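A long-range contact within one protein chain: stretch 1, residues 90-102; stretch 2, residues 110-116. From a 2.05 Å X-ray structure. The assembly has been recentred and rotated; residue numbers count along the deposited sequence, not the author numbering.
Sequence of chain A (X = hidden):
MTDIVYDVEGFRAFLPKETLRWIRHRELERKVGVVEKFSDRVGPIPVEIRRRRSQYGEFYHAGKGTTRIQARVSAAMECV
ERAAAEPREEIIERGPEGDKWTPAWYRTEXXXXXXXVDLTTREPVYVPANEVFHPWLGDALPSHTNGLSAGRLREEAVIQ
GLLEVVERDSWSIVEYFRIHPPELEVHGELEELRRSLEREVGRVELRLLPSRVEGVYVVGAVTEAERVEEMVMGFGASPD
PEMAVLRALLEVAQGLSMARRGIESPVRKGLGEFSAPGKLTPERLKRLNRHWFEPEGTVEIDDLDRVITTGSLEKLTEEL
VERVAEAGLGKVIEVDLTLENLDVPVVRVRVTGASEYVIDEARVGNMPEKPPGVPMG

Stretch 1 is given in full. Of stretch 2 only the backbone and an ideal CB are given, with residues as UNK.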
# COMPACT_ATOMS: atom_id res chain seq x y z
N GLU A 90 6.99 5.64 24.39
CA GLU A 90 8.44 5.73 24.22
C GLU A 90 8.90 6.84 23.27
O GLU A 90 9.85 7.56 23.57
CB GLU A 90 8.99 4.40 23.68
CG GLU A 90 8.96 3.23 24.65
CD GLU A 90 10.19 3.20 25.55
OE1 GLU A 90 11.11 2.39 25.28
OE2 GLU A 90 10.24 3.98 26.53
N ILE A 91 8.21 6.97 22.13
CA ILE A 91 8.62 7.88 21.06
C ILE A 91 7.69 9.08 20.88
O ILE A 91 7.84 9.84 19.93
CB ILE A 91 8.85 7.14 19.71
CG1 ILE A 91 7.55 6.47 19.21
CG2 ILE A 91 10.03 6.16 19.83
CD1 ILE A 91 7.59 5.95 17.78
N ILE A 92 6.72 9.24 21.79
CA ILE A 92 5.83 10.40 21.75
C ILE A 92 6.49 11.58 22.46
O ILE A 92 7.09 11.41 23.53
CB ILE A 92 4.42 10.08 22.34
CG1 ILE A 92 3.66 9.11 21.41
CG2 ILE A 92 3.59 11.35 22.51
CD1 ILE A 92 2.51 8.37 22.06
N GLU A 93 6.40 12.75 21.84
CA GLU A 93 6.86 14.01 22.45
C GLU A 93 5.72 15.00 22.56
O GLU A 93 4.88 15.10 21.66
CB GLU A 93 8.01 14.61 21.65
CG GLU A 93 9.36 13.99 21.97
CD GLU A 93 10.48 14.52 21.09
OE1 GLU A 93 10.74 15.74 21.11
OE2 GLU A 93 11.11 13.70 20.37
N ARG A 94 5.68 15.71 23.68
CA ARG A 94 4.56 16.61 23.96
C ARG A 94 4.87 18.09 23.87
O ARG A 94 4.01 18.88 23.46
CB ARG A 94 3.88 16.24 25.28
CG ARG A 94 2.83 15.18 25.07
CD ARG A 94 2.21 14.68 26.36
NE ARG A 94 1.30 13.58 26.08
CZ ARG A 94 1.67 12.30 26.00
NH1 ARG A 94 2.94 11.96 26.19
NH2 ARG A 94 0.77 11.36 25.74
N GLY A 95 6.09 18.47 24.23
CA GLY A 95 6.55 19.85 24.06
C GLY A 95 7.70 19.90 23.08
O GLY A 95 8.82 20.20 23.48
N PRO A 96 7.43 19.61 21.78
CA PRO A 96 8.57 19.49 20.87
C PRO A 96 9.11 20.84 20.38
O PRO A 96 8.35 21.81 20.22
CB PRO A 96 8.00 18.68 19.71
CG PRO A 96 6.54 18.99 19.70
CD PRO A 96 6.15 19.50 21.06
N GLU A 97 10.42 20.88 20.17
CA GLU A 97 11.10 22.03 19.60
C GLU A 97 11.57 21.65 18.20
O GLU A 97 12.31 20.67 18.02
CB GLU A 97 12.29 22.44 20.50
CG GLU A 97 12.73 23.90 20.36
CD GLU A 97 11.81 24.89 21.05
OE1 GLU A 97 11.46 24.69 22.23
OE2 GLU A 97 11.43 25.90 20.40
N GLY A 98 11.11 22.41 17.21
CA GLY A 98 11.48 22.21 15.80
C GLY A 98 10.31 22.40 14.86
O GLY A 98 9.23 22.85 15.27
N ASP A 99 10.53 22.06 13.59
CA ASP A 99 9.48 22.10 12.56
C ASP A 99 8.37 21.09 12.86
O ASP A 99 8.62 20.02 13.42
CB ASP A 99 10.07 21.80 11.17
CG ASP A 99 11.02 22.89 10.68
OD1 ASP A 99 10.66 24.09 10.73
OD2 ASP A 99 12.12 22.55 10.21
N LYS A 100 7.14 21.46 12.51
CA LYS A 100 5.96 20.63 12.74
C LYS A 100 5.11 20.58 11.49
O LYS A 100 4.92 21.61 10.83
CB LYS A 100 5.09 21.21 13.86
CG LYS A 100 5.70 21.20 15.26
CD LYS A 100 4.83 22.04 16.17
CE LYS A 100 5.26 21.94 17.62
NZ LYS A 100 4.40 22.78 18.50
N TRP A 101 4.61 19.40 11.16
CA TRP A 101 3.56 19.29 10.16
C TRP A 101 2.21 19.28 10.87
O TRP A 101 1.92 18.37 11.65
CB TRP A 101 3.74 18.06 9.24
CG TRP A 101 2.52 17.75 8.39
CD1 TRP A 101 1.75 18.65 7.68
CD2 TRP A 101 1.92 16.46 8.17
NE1 TRP A 101 0.72 18.00 7.05
CE2 TRP A 101 0.80 16.66 7.32
CE3 TRP A 101 2.23 15.16 8.59
CZ2 TRP A 101 -0.01 15.60 6.88
CZ3 TRP A 101 1.41 14.10 8.16
CH2 TRP A 101 0.31 14.33 7.32
N THR A 102 1.41 20.31 10.59
CA THR A 102 0.06 20.43 11.13
C THR A 102 -0.94 20.41 9.97
O THR A 102 -1.09 21.41 9.27
CB THR A 102 -0.09 21.71 11.99
OG1 THR A 102 0.97 21.76 12.95
CG2 THR A 102 -1.43 21.73 12.74
N UNK A 110 -2.41 19.92 17.75
CA UNK A 110 -2.28 18.57 18.35
C UNK A 110 -1.26 18.52 19.49
O UNK A 110 -0.30 19.30 19.50
CB UNK A 110 -1.88 17.56 17.27
N UNK A 111 -1.47 17.60 20.42
CA UNK A 111 -0.71 17.56 21.67
C UNK A 111 0.42 16.52 21.66
O UNK A 111 1.45 16.70 22.33
CB UNK A 111 -1.66 17.27 22.83
N UNK A 112 0.21 15.44 20.91
CA UNK A 112 1.16 14.32 20.81
C UNK A 112 1.84 14.30 19.45
O UNK A 112 1.17 14.34 18.41
CB UNK A 112 0.45 12.99 21.05
N UNK A 113 3.17 14.23 19.46
CA UNK A 113 3.98 14.27 18.25
C UNK A 113 4.98 13.13 18.25
O UNK A 113 5.34 12.61 19.31
CB UNK A 113 4.70 15.61 18.12
N UNK A 114 5.42 12.76 17.04
CA UNK A 114 6.57 11.88 16.84
C UNK A 114 7.54 12.54 15.85
O UNK A 114 7.12 13.09 14.83
CB UNK A 114 6.12 10.51 16.33
N UNK A 115 8.83 12.49 16.18
CA UNK A 115 9.88 13.06 15.34
C UNK A 115 10.12 12.22 14.08
O UNK A 115 10.45 11.03 14.17
CB UNK A 115 11.18 13.18 16.14
N UNK A 116 9.91 12.84 12.92
CA UNK A 116 10.26 12.24 11.64
C UNK A 116 11.44 12.93 10.98
O UNK A 116 12.07 13.80 11.58
CB UNK A 116 9.05 12.27 10.70

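Position 110 has phi/psi of -62/152, and nothing of stretch 1 lies within 5.5 Å of its ideal CB. Many residues would fit, proline among them, since phi is near the value its ring requires. The residue is P110. Its CD lies 4.1 Å from T102 CG2, a loose apolar contact.

Position 111 points its CB sideways, with R94 CG 5.4 Å away. The space is open, so a long polar chain would suit. The residue is R111. R111 NH1 lies 3.4 Å from R94 NE, two donors that cannot bond to each other.

Position 112 has its ideal CB 3.8 Å from I92 CG2 and 5.0 Å from R94 NH2. An apolar chain could pack on the isoleucine; an acid of sufficient length could also reach the guanidinium. The residue is E112, which does both. Its CG lies 3.7 Å from I92 CG2, and R94 NE donates to E112 OE2 at 3.1 Å in a salt bridge. The same OE2 also forms a salt bridge with R111 NH1 at 3.5 Å, so one carboxylate serves both arginines.

Position 113 pairs with E93 in a single antiparallel bridge. The pairing uses backbone atoms, so it asks little of the side chain except that N keep its hydrogen. The ideal CB is 4.2 Å from P96 CG, and beyond it lie K100 and T102. A large flat side chain would suit: P96 and the aliphatic chain of K100 offer a face to cover. The residue is W113. E93 N donates to W113 O at 2.7 Å, and W113 N donates to E93 O at 2.9 Å. P96 CG sits 3.9 Å from the centroid of the W113 five-membered ring, and K100 CG 4.2 Å from that of the six-membered ring, both CH-pi contacts over the face. At the ring edge, W101 O is 3.3 Å from W113 CZ3.

Position 114 lies beside I91, with extended backbone angles. A beta-branched or other apolar residue would suit. The residue is V114, whose CG1 packs 3.8 Å from I91 CD1.

Position 115 has E93 OE2 4.3 Å from its ideal CB, so a basic or neutral polar chain would seem natural. The residue is E115, with OE1 3.9 Å from E93 OE2, like charges close together; E93 OE1 is hydrogen-bonded elsewhere in the structure. Its backbone is linked instead: one water donates to I91 O at 2.7 Å and accepts from E115 N at 2.8 Å.

Position 116 is out of reach of stretch 1, which sets no preference. The residue is G116.

Stretch 2 (110-116) PREWVEG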
# COMPACT_ATOMS: atom_id res chain seq x y z
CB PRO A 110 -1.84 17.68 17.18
CG PRO A 110 -1.48 18.60 16.07
CD PRO A 110 -2.20 19.89 16.29
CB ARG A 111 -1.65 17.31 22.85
CG ARG A 111 -1.12 17.80 24.19
CD ARG A 111 -1.74 17.02 25.34
NE ARG A 111 -0.91 17.13 26.54
CZ ARG A 111 -0.81 16.21 27.49
NH1 ARG A 111 -1.48 15.05 27.41
NH2 ARG A 111 -0.02 16.43 28.53
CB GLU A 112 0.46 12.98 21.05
CG GLU A 112 0.11 12.67 22.50
CD GLU A 112 -1.11 13.43 23.00
OE1 GLU A 112 -2.11 13.53 22.26
OE2 GLU A 112 -1.06 13.92 24.15
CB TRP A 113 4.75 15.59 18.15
CG TRP A 113 3.88 16.81 18.19
CD1 TRP A 113 3.42 17.45 19.30
CD2 TRP A 113 3.37 17.53 17.07
NE1 TRP A 113 2.66 18.53 18.94
CE2 TRP A 113 2.60 18.61 17.58
CE3 TRP A 113 3.47 17.38 15.67
CZ2 TRP A 113 1.95 19.53 16.75
CZ3 TRP A 113 2.83 18.29 14.85
CH2 TRP A 113 2.07 19.36 15.39
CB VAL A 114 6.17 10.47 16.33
CG1 VAL A 114 7.34 9.50 16.44
CG2 VAL A 114 4.99 9.90 17.11
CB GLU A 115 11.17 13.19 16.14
CG GLU A 115 12.19 14.15 15.54
CD GLU A 115 13.57 13.98 16.16
OE1 GLU A 115 13.66 13.76 17.38
OE2 GLU A 115 14.57 14.06 15.41
O HOH W 1 9.71 11.07 18.41
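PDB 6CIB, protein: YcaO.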